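Local coordinates for protein OxyR (Porphyromonas gingivalis, PDB 3HO7) that probably binds DNA and acts as a redox-sensitive transcriptional activator of the LysR family, this chain being its regulatory domain, at residues F30-W33 with K34-A38; K201-E204 with Q205-L209; S45-T49 with S50-A54. One frame throughout, in Å; residues are numbered along the deposited sequence.

Interaction 1 of 3, residues F30-W33 with K34-A38; sequences FPIW and KKELA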
ATOM      1  N   PHE A  30      -3.351  -4.961  17.144  1.00 32.33           N
ATOM      2  CA  PHE A  30      -4.152  -3.862  17.681  1.00 32.98           C
ATOM      3  C   PHE A  30      -5.057  -4.284  18.840  1.00 34.11           C
ATOM      4  O   PHE A  30      -5.077  -3.632  19.885  1.00 34.57           O
ATOM      5  CB  PHE A  30      -4.950  -3.184  16.565  1.00 33.03           C
ATOM      6  CG  PHE A  30      -4.169  -2.139  15.819  1.00 32.27           C
ATOM      7  CD1 PHE A  30      -2.790  -2.069  15.944  1.00 32.00           C
ATOM      8  CD2 PHE A  30      -4.808  -1.239  14.982  1.00 32.53           C
ATOM      9  CE1 PHE A  30      -2.063  -1.110  15.260  1.00 31.92           C
ATOM     10  CE2 PHE A  30      -4.088  -0.279  14.293  1.00 32.52           C
ATOM     11  CZ  PHE A  30      -2.715  -0.216  14.432  1.00 32.04           C
ATOM     12  N   PRO A  31      -5.809  -5.376  18.658  1.00 34.46           N
ATOM     13  CA  PRO A  31      -6.656  -5.895  19.729  1.00 35.77           C
ATOM     14  C   PRO A  31      -5.846  -6.282  20.962  1.00 36.30           C
ATOM     15  O   PRO A  31      -6.307  -6.103  22.088  1.00 37.24           O
ATOM     16  CB  PRO A  31      -7.295  -7.136  19.099  1.00 35.93           C
ATOM     17  CG  PRO A  31      -7.272  -6.864  17.633  1.00 34.99           C
ATOM     18  CD  PRO A  31      -5.992  -6.116  17.398  1.00 34.05           C
ATOM     19  N   ILE A  32      -4.640  -6.802  20.752  1.00 35.80           N
ATOM     20  CA  ILE A  32      -3.795  -7.225  21.865  1.00 36.49           C
ATOM     21  C   ILE A  32      -3.242  -6.034  22.646  1.00 36.76           C
ATOM     22  O   ILE A  32      -3.098  -6.099  23.868  1.00 37.65           O
ATOM     23  CB  ILE A  32      -2.646  -8.136  21.394  1.00 35.85           C
ATOM     24  CG1 ILE A  32      -3.213  -9.408  20.757  1.00 35.87           C
ATOM     25  CG2 ILE A  32      -1.729  -8.482  22.556  1.00 36.55           C
ATOM     26  CD1 ILE A  32      -2.158 -10.334  20.187  1.00 35.28           C
ATOM     27  N   TRP A  33      -2.933  -4.948  21.942  1.00 36.45           N
ATOM     28  CA  TRP A  33      -2.457  -3.735  22.599  1.00 36.85           C
ATOM     29  C   TRP A  33      -3.536  -3.156  23.500  1.00 38.12           C
ATOM     30  O   TRP A  33      -3.279  -2.808  24.652  1.00 38.71           O
ATOM     31  CB  TRP A  33      -2.038  -2.674  21.579  1.00 36.14           C
ATOM     32  CG  TRP A  33      -0.721  -2.925  20.930  1.00 35.43           C
ATOM     33  CD1 TRP A  33       0.237  -3.812  21.326  1.00 35.51           C
ATOM     34  CD2 TRP A  33      -0.192  -2.249  19.783  1.00 34.77           C
ATOM     35  NE1 TRP A  33       1.320  -3.747  20.483  1.00 34.88           N
ATOM     36  CE2 TRP A  33       1.082  -2.793  19.528  1.00 34.28           C
ATOM     37  CE3 TRP A  33      -0.679  -1.244  18.940  1.00 34.50           C
ATOM     38  CZ2 TRP A  33       1.879  -2.365  18.466  1.00 33.95           C
ATOM     39  CZ3 TRP A  33       0.114  -0.822  17.886  1.00 33.68           C
ATOM     40  CH2 TRP A  33       1.377  -1.382  17.659  1.00 33.57           C
ATOM     41  N   LYS A  34      -4.745  -3.048  22.960  1.00 38.70           N
ATOM     42  CA  LYS A  34      -5.861  -2.476  23.695  1.00 40.21           C
ATOM     43  C   LYS A  34      -5.932  -3.039  25.108  1.00 41.38           C
ATOM     44  O   LYS A  34      -6.031  -2.289  26.080  1.00 42.18           O
ATOM     45  CB  LYS A  34      -7.177  -2.741  22.962  1.00 40.56           C
ATOM     46  CG  LYS A  34      -8.375  -2.059  23.600  1.00 42.16           C
ATOM     47  CD  LYS A  34      -8.214  -0.548  23.577  1.00 42.68           C
ATOM     48  CE  LYS A  34      -8.087  -0.036  22.148  1.00 42.17           C
ATOM     49  NZ  LYS A  34      -8.006   1.449  22.093  1.00 42.52           N
ATOM     50  N   LYS A  35      -5.875  -4.362  25.215  1.00 41.76           N
ATOM     51  CA  LYS A  35      -6.033  -5.032  26.503  1.00 43.15           C
ATOM     52  C   LYS A  35      -4.760  -5.048  27.355  1.00 43.25           C
ATOM     53  O   LYS A  35      -4.829  -4.929  28.577  1.00 44.43           O
ATOM     54  CB  LYS A  35      -6.575  -6.455  26.312  1.00 43.64           C
ATOM     55  CG  LYS A  35      -5.790  -7.302  25.327  1.00 42.79           C
ATOM     56  CD  LYS A  35      -6.354  -8.714  25.239  1.00 44.16           C
ATOM     57  CE  LYS A  35      -7.776  -8.719  24.692  1.00 44.73           C
ATOM     58  NZ  LYS A  35      -8.752  -8.125  25.650  1.00 46.37           N
ATOM     59  N   GLU A  36      -3.603  -5.188  26.716  1.00 42.21           N
ATOM     60  CA  GLU A  36      -2.336  -5.255  27.449  1.00 42.33           C
ATOM     61  C   GLU A  36      -1.662  -3.898  27.649  1.00 42.04           C
ATOM     62  O   GLU A  36      -0.948  -3.693  28.633  1.00 42.55           O
ATOM     63  CB  GLU A  36      -1.359  -6.222  26.771  1.00 41.53           C
ATOM     64  CG  GLU A  36      -1.135  -7.521  27.533  1.00 42.53           C
ATOM     65  CD  GLU A  36      -2.234  -8.538  27.310  1.00 43.05           C
ATOM     66  OE1 GLU A  36      -2.437  -8.944  26.147  1.00 42.47           O
ATOM     67  OE2 GLU A  36      -2.885  -8.941  28.298  1.00 44.12           O
ATOM     68  N   LEU A  37      -1.879  -2.977  26.717  1.00 41.45           N
ATOM     69  CA  LEU A  37      -1.197  -1.687  26.755  1.00 41.26           C
ATOM     70  C   LEU A  37      -2.118  -0.543  27.172  1.00 42.18           C
ATOM     71  O   LEU A  37      -1.826   0.626  26.911  1.00 42.07           O
ATOM     72  CB  LEU A  37      -0.551  -1.381  25.400  1.00 40.05           C
ATOM     73  CG  LEU A  37       0.568  -2.331  24.966  1.00 39.22           C
ATOM     74  CD1 LEU A  37       1.103  -1.943  23.597  1.00 37.87           C
ATOM     75  CD2 LEU A  37       1.687  -2.349  25.996  1.00 39.49           C
ATOM     76  N   ALA A  38      -3.225  -0.884  27.824  1.00 43.15           N
ATOM     77  CA  ALA A  38      -4.165   0.120  28.308  1.00 44.20           C
ATOM     78  C   ALA A  38      -3.456   1.141  29.190  1.00 44.72           C
ATOM     79  O   ALA A  38      -2.682   0.779  30.075  1.00 45.05           O
ATOM     80  CB  ALA A  38      -5.302  -0.542  29.068  1.00 45.36           C
TER
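The last turn of helix 22-36 and the residue just after it set Trp33 against Leu37 and Ile32 against Glu36, each pair four residues apart. Leu37 lies beside the indole, both side chains pointing the same way, and its CD1 branch covers one face of the five-membered part of the ring; the modelled spacing there is too tight to be trusted in detail. Two large apolar groups suit this buried flank, where Trp33 also packs on Ile42 and Val44 of strand 40-46. The helix is the connection in the beta-alpha-beta unit formed with strands 11-17 and 40-46, and this is the flank that covers the sheet. Its outer rows are different. The methyl CG2 of Ile32 comes within 3.7 Å of OE1 of Glu36, while the carboxylate remains on the exposed side. Lys35 holds its CG between backbone N and carbonyl carbon (chi1 52°), a rotation that lays CG 3.3 Å from the carbonyl O of Ile32. The aliphatic part of the lysine thus covers backbone, and the chain then bends at chi3 and chi4 on the exposed side. Proline has no N-H to give, so Pro31 fits a kink at which neither its own N nor that of Ile32 is bonded to the preceding turn. Two i to i+4 bonds follow: Lys34 N donates to Phe30 O at 3.1 Å, nearly straight at 168°, and Glu36 N to Ile32 O at 3.0 Å. Leu37 is the first residue to leave helical torsions; its N still points at Trp33 O, though the modelled distance is too short to be relied on. Along this end of the helix Pro31, Lys34 and Leu37 pack on Gln156 or Gln137 of the second subunit.

Interaction 2 of 3, residues K201-E204 with Q205-L209; sequences KLRE and QLIGL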
ATOM      1  N   LYS A 201      11.557  -2.429  30.229  1.00 40.93           N
ATOM      2  CA  LYS A 201      10.389  -3.209  30.622  1.00 40.83           C
ATOM      3  C   LYS A 201       9.290  -3.134  29.566  1.00 39.60           C
ATOM      4  O   LYS A 201       8.646  -4.137  29.254  1.00 39.30           O
ATOM      5  CB  LYS A 201       9.882  -2.757  31.994  1.00 41.92           C
ATOM      6  CG  LYS A 201      10.943  -2.847  33.081  1.00 43.08           C
ATOM      7  CD  LYS A 201      10.408  -2.444  34.447  1.00 44.04           C
ATOM      8  CE  LYS A 201       9.441  -3.482  35.000  1.00 44.89           C
ATOM      9  NZ  LYS A 201       9.082  -3.206  36.420  1.00 46.29           N
ATOM     10  N   LEU A 202       9.085  -1.945  29.010  1.00 38.75           N
ATOM     11  CA  LEU A 202       8.129  -1.767  27.925  1.00 37.67           C
ATOM     12  C   LEU A 202       8.608  -2.510  26.682  1.00 36.65           C
ATOM     13  O   LEU A 202       7.852  -3.254  26.056  1.00 35.92           O
ATOM     14  CB  LEU A 202       7.943  -0.281  27.615  1.00 37.59           C
ATOM     15  CG  LEU A 202       6.942   0.073  26.516  1.00 36.75           C
ATOM     16  CD1 LEU A 202       5.543  -0.407  26.879  1.00 36.98           C
ATOM     17  CD2 LEU A 202       6.945   1.571  26.261  1.00 37.48           C
ATOM     18  N   ARG A 203       9.873  -2.297  26.332  1.00 36.28           N
ATOM     19  CA  ARG A 203      10.501  -2.994  25.217  1.00 35.49           C
ATOM     20  C   ARG A 203      10.238  -4.489  25.332  1.00 35.40           C
ATOM     21  O   ARG A 203       9.808  -5.132  24.374  1.00 34.95           O
ATOM     22  CB  ARG A 203      12.005  -2.715  25.206  1.00 35.85           C
ATOM     23  CG  ARG A 203      12.785  -3.366  24.070  1.00 35.54           C
ATOM     24  CD  ARG A 203      14.265  -3.016  24.186  1.00 36.33           C
ATOM     25  NE  ARG A 203      15.103  -3.737  23.231  1.00 36.50           N
ATOM     26  CZ  ARG A 203      16.429  -3.653  23.193  1.00 36.53           C
ATOM     27  NH1 ARG A 203      17.072  -2.880  24.059  1.00 36.95           N
ATOM     28  NH2 ARG A 203      17.116  -4.344  22.292  1.00 36.34           N
ATOM     29  N   GLU A 204      10.496  -5.034  26.517  1.00 36.02           N
ATOM     30  CA  GLU A 204      10.276  -6.450  26.782  1.00 36.03           C
ATOM     31  C   GLU A 204       8.810  -6.826  26.578  1.00 35.39           C
ATOM     32  O   GLU A 204       8.502  -7.869  26.001  1.00 35.13           O
ATOM     33  CB  GLU A 204      10.726  -6.803  28.202  1.00 37.45           C
ATOM     34  CG  GLU A 204      10.526  -8.263  28.581  1.00 38.45           C
ATOM     35  CD  GLU A 204      11.202  -8.624  29.891  1.00 40.24           C
ATOM     36  OE1 GLU A 204      12.016  -7.815  30.386  1.00 40.58           O
ATOM     37  OE2 GLU A 204      10.920  -9.718  30.427  1.00 40.84           O
ATOM     38  N   GLN A 205       7.909  -5.971  27.053  1.00 34.93           N
ATOM     39  CA  GLN A 205       6.479  -6.215  26.901  1.00 34.43           C
ATOM     40  C   GLN A 205       6.086  -6.195  25.427  1.00 33.00           C
ATOM     41  O   GLN A 205       5.382  -7.086  24.949  1.00 32.70           O
ATOM     42  CB  GLN A 205       5.667  -5.181  27.686  1.00 34.89           C
ATOM     43  CG  GLN A 205       4.173  -5.478  27.750  1.00 35.19           C
ATOM     44  CD  GLN A 205       3.392  -4.424  28.517  1.00 35.86           C
ATOM     45  OE1 GLN A 205       3.968  -3.492  29.080  1.00 36.05           O
ATOM     46  NE2 GLN A 205       2.071  -4.570  28.544  1.00 36.28           N
ATOM     47  N   LEU A 206       6.550  -5.178  24.709  1.00 31.94           N
ATOM     48  CA  LEU A 206       6.264  -5.066  23.282  1.00 30.58           C
ATOM     49  C   LEU A 206       6.704  -6.317  22.527  1.00 29.95           C
ATOM     50  O   LEU A 206       5.925  -6.901  21.774  1.00 29.46           O
ATOM     51  CB  LEU A 206       6.929  -3.821  22.687  1.00 30.32           C
ATOM     52  CG  LEU A 206       6.059  -2.568  22.563  1.00 30.46           C
ATOM     53  CD1 LEU A 206       5.043  -2.714  21.436  1.00 30.84           C
ATOM     54  CD2 LEU A 206       5.365  -2.256  23.880  1.00 30.68           C
ATOM     55  N   ILE A 207       7.948  -6.731  22.732  1.00 29.77           N
ATOM     56  CA  ILE A 207       8.456  -7.925  22.066  1.00 29.40           C
ATOM     57  C   ILE A 207       7.521  -9.108  22.295  1.00 29.68           C
ATOM     58  O   ILE A 207       7.149  -9.810  21.357  1.00 29.19           O
ATOM     59  CB  ILE A 207       9.875  -8.282  22.535  1.00 30.11           C
ATOM     60  CG1 ILE A 207      10.857  -7.173  22.145  1.00 29.85           C
ATOM     61  CG2 ILE A 207      10.308  -9.624  21.951  1.00 29.76           C
ATOM     62  CD1 ILE A 207      12.286  -7.435  22.580  1.00 31.13           C
ATOM     63  N   GLY A 208       7.135  -9.321  23.548  1.00 30.50           N
ATOM     64  CA  GLY A 208       6.217 -10.402  23.880  1.00 31.06           C
ATOM     65  C   GLY A 208       4.885 -10.294  23.166  1.00 30.48           C
ATOM     66  O   GLY A 208       4.383 -11.274  22.618  1.00 30.52           O
ATOM     67  N   LEU A 209       4.309  -9.095  23.164  1.00 30.03           N
ATOM     68  CA  LEU A 209       2.994  -8.887  22.564  1.00 29.67           C
ATOM     69  C   LEU A 209       3.007  -9.117  21.056  1.00 28.71           C
ATOM     70  O   LEU A 209       2.101  -9.735  20.503  1.00 28.54           O
ATOM     71  CB  LEU A 209       2.465  -7.486  22.884  1.00 29.57           C
ATOM     72  CG  LEU A 209       1.918  -7.299  24.300  1.00 30.70           C
ATOM     73  CD1 LEU A 209       1.594  -5.837  24.570  1.00 30.58           C
ATOM     74  CD2 LEU A 209       0.691  -8.175  24.522  1.00 31.84           C
TER
HETATM   75  O   HOH W   1       5.737  -2.977  30.688  1.00 31.96           O
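Leu206 N donates to Leu202 O at 2.7 Å, nearly straight (N-H...O 172°), and Ile207 N donates to Arg203 O at 3.0 Å. Gln205 N bonds to Lys201 O at 3.0 Å and Gly208 N to Glu204 O at 3.2 Å, making four consecutive i to i+4 bonds of one helix. Gln205, extended beyond CG, carries its amide OE1 to a water that also makes a weak bond to Lys201 O; the short modelled distance to OE1 leaves details of this bridge uncertain. The extended Arg203 sends its guanidinium away to salt bridges with Glu76 and Asp78, so only its aliphatic stem runs near Ile207. Apolar packing centres on Leu202 and Leu206, which lie side by side: CD1 of Leu202 meets CD2 of Leu206 at 3.5 Å. Leu202 has CG anti to its backbone N (chi1 -179°), which turns the branch along the helix toward its partner. On the next row CG1 of Ile207 rests 3.2 Å from Arg203 O. Leu206 and Ile207 continue the packing onto Leu191 of strand 184-194, whereas the charged Lys201 and Glu204 suit the exposed face, where Gly208 also lies. This is an amphipathic helix, the connection of the beta-alpha-beta unit of strands 184-194 and 225-227.

Interaction 3 of 3, residues S45-T49 with S50-A54; sequences SEMQT and SRCLA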
ATOM      1  N   SER A  45       3.157   4.619  12.813  1.00 33.99           N
ATOM      2  CA  SER A  45       3.497   5.260  11.550  1.00 34.28           C
ATOM      3  C   SER A  45       4.182   4.269  10.619  1.00 33.40           C
ATOM      4  O   SER A  45       5.033   3.490  11.046  1.00 32.90           O
ATOM      5  CB  SER A  45       4.397   6.473  11.788  1.00 35.12           C
ATOM      6  OG  SER A  45       5.565   6.108  12.502  1.00 35.39           O
ATOM      7  N   GLU A  46       3.796   4.295   9.348  1.00 33.21           N
ATOM      8  CA  GLU A  46       4.440   3.461   8.343  1.00 32.51           C
ATOM      9  C   GLU A  46       5.611   4.204   7.711  1.00 32.97           C
ATOM     10  O   GLU A  46       5.467   5.335   7.245  1.00 33.77           O
ATOM     11  CB  GLU A  46       3.445   3.032   7.261  1.00 32.23           C
ATOM     12  CG  GLU A  46       2.362   2.076   7.742  1.00 31.36           C
ATOM     13  CD  GLU A  46       1.540   1.495   6.605  1.00 30.54           C
ATOM     14  OE1 GLU A  46       2.119   1.166   5.546  1.00 29.75           O
ATOM     15  OE2 GLU A  46       0.310   1.360   6.773  1.00 30.42           O
ATOM     16  N   MET A  47       6.772   3.560   7.714  1.00 32.61           N
ATOM     17  CA  MET A  47       7.958   4.086   7.052  1.00 33.04           C
ATOM     18  C   MET A  47       8.707   2.933   6.416  1.00 32.42           C
ATOM     19  O   MET A  47       8.603   1.794   6.866  1.00 31.81           O
ATOM     20  CB  MET A  47       8.904   4.737   8.055  1.00 33.58           C
ATOM     21  CG  MET A  47       8.298   5.776   8.963  1.00 34.63           C
ATOM     22  SD  MET A  47       9.554   6.302  10.142  1.00 35.49           S
ATOM     23  CE  MET A  47       8.622   7.469  11.131  1.00 36.03           C
ATOM     24  N   GLN A  48       9.477   3.232   5.379  1.00 32.72           N
ATOM     25  CA  GLN A  48      10.438   2.267   4.879  1.00 32.28           C
ATOM     26  C   GLN A  48      11.651   2.273   5.806  1.00 32.38           C
ATOM     27  O   GLN A  48      11.800   3.171   6.639  1.00 32.61           O
ATOM     28  CB  GLN A  48      10.828   2.582   3.435  1.00 32.91           C
ATOM     29  CG  GLN A  48       9.797   2.108   2.419  1.00 32.86           C
ATOM     30  CD  GLN A  48       9.915   2.817   1.088  1.00 34.31           C
ATOM     31  OE1 GLN A  48      10.418   3.938   1.012  1.00 35.68           O
ATOM     32  NE2 GLN A  48       9.444   2.169   0.030  1.00 34.40           N
ATOM     33  N   THR A  49      12.509   1.272   5.663  1.00 32.17           N
ATOM     34  CA  THR A  49      13.608   1.048   6.602  1.00 32.34           C
ATOM     35  C   THR A  49      14.461   2.286   6.862  1.00 33.29           C
ATOM     36  O   THR A  49      14.774   2.602   8.009  1.00 33.40           O
ATOM     37  CB  THR A  49      14.515  -0.101   6.132  1.00 32.23           C
ATOM     38  OG1 THR A  49      13.721  -1.276   5.917  1.00 31.46           O
ATOM     39  CG2 THR A  49      15.588  -0.393   7.171  1.00 32.74           C
ATOM     40  N   SER A  50      14.840   2.979   5.796  1.00 33.95           N
ATOM     41  CA  SER A  50      15.694   4.154   5.923  1.00 35.09           C
ATOM     42  C   SER A  50      15.120   5.145   6.928  1.00 35.35           C
ATOM     43  O   SER A  50      15.808   5.568   7.858  1.00 35.69           O
ATOM     44  CB  SER A  50      15.887   4.822   4.562  1.00 36.00           C
ATOM     45  OG  SER A  50      16.292   3.868   3.597  1.00 36.37           O
ATOM     46  N   ARG A  51      13.855   5.509   6.738  1.00 35.06           N
ATOM     47  CA  ARG A  51      13.181   6.430   7.646  1.00 35.45           C
ATOM     48  C   ARG A  51      13.151   5.884   9.069  1.00 34.80           C
ATOM     49  O   ARG A  51      13.371   6.622  10.028  1.00 35.37           O
ATOM     50  CB  ARG A  51      11.758   6.722   7.163  1.00 35.46           C
ATOM     51  CG  ARG A  51      11.700   7.532   5.881  1.00 36.43           C
ATOM     52  CD  ARG A  51      10.286   8.005   5.584  1.00 37.25           C
ATOM     53  NE  ARG A  51       9.408   6.906   5.192  1.00 36.12           N
ATOM     54  CZ  ARG A  51       9.292   6.454   3.948  1.00 36.15           C
ATOM     55  NH1 ARG A  51      10.003   7.006   2.971  1.00 37.08           N
ATOM     56  NH2 ARG A  51       8.470   5.450   3.679  1.00 35.51           N
ATOM     57  N   CYS A  52      12.879   4.589   9.199  1.00 33.70           N
ATOM     58  CA  CYS A  52      12.845   3.942  10.506  1.00 33.30           C
ATOM     59  C   CYS A  52      14.157   4.129  11.254  1.00 33.62           C
ATOM     60  O   CYS A  52      14.170   4.572  12.401  1.00 34.13           O
ATOM     61  CB  CYS A  52      12.553   2.448  10.365  1.00 32.33           C
ATOM     62  SG  CYS A  52      10.853   2.048   9.925  1.00 32.34           S
ATOM     63  N   LEU A  53      15.259   3.779  10.598  1.00 33.60           N
ATOM     64  CA  LEU A  53      16.574   3.856  11.220  1.00 33.97           C
ATOM     65  C   LEU A  53      16.938   5.300  11.558  1.00 34.82           C
ATOM     66  O   LEU A  53      17.503   5.579  12.616  1.00 35.24           O
ATOM     67  CB  LEU A  53      17.631   3.232  10.304  1.00 34.07           C
ATOM     68  CG  LEU A  53      17.294   1.855   9.724  1.00 33.18           C
ATOM     69  CD1 LEU A  53      18.515   1.245   9.042  1.00 33.61           C
ATOM     70  CD2 LEU A  53      16.760   0.923  10.804  1.00 32.76           C
ATOM     71  N   ALA A  54      16.604   6.214  10.654  1.00 35.24           N
ATOM     72  CA  ALA A  54      16.876   7.634  10.857  1.00 36.31           C
ATOM     73  C   ALA A  54      16.050   8.196  12.009  1.00 36.40           C
ATOM     74  O   ALA A  54      16.558   8.952  12.839  1.00 37.25           O
ATOM     75  CB  ALA A  54      16.602   8.414   9.580  1.00 37.03           C
TER
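Met47 packs tightly against Cys52 and the stem of Arg51 in this turn, while the guanidinium of Arg51 and the amide of Gln48 form its open side. CB of Met47 meets CB of Arg51 at 3.6 Å and SG of Cys52 at 3.8 Å, and the Met47 and Cys52 side chains both pack on Ala16 of strand 11-17. Cys52, which is not one of the disulfide pair Cys119 and Cys128, serves here as a small group that fits close to the turn. Thr49 and Leu53 lie side by side, with CG2 of Thr49 3.8 Å from CG of Leu53. The threonine has this methyl anti to its backbone N, and Thr49 O accepts Leu53 N at 2.9 Å, nearly straight at 168°. Toward the outside, the Arg51 chain bends at chi3 (-70°) and folds back across the incoming loop. Its NE comes 3.6 Å from CB of Met47, and one guanidinium face is covered by CB of Gln48. The amide of Gln48 and the guanidinium are 24° apart in plane, with OE1 of Gln48 3.6 Å from NH2 of Arg51, but the side chains cross obliquely and no hydrogen bond joins them. Gln48 occupies the N-cap position; its O accepts Cys52 N at 3.1 Å, while Thr49 N is bonded to Glu116. The arrangement is a strand-to-helix junction, from strand 40-46 into helix 49-58, in the periplasmic-binding-protein-like fold of LysR regulatory domains.

In the fold
Interactions 1 and 2 are neighbours, with centres 12 Å apart, because helices 22-36 and 200-211 pack against each other. Glu36 CG meets Leu209 CD2 at 3.6 Å, and Gln205 NE2 lies 3.4 Å from Leu37 CD2 while making a weak hydrogen bond to Glu36 O. Interaction 3 stands apart: its centre is 23 Å from that of interaction 1 and 20 Å from that of interaction 2. The chain nevertheless links it closely to interaction 1, since strand 40-46 follows helix 22-36. Both touch the second subunit: 30-38 by packing on its Gln137 and Gln156, and 45-54 through Ser45, where the sheet continues across the interface, and Glu46, whose OE2 is hydrogen-bonded to the backbone N of Ser144 of that subunit.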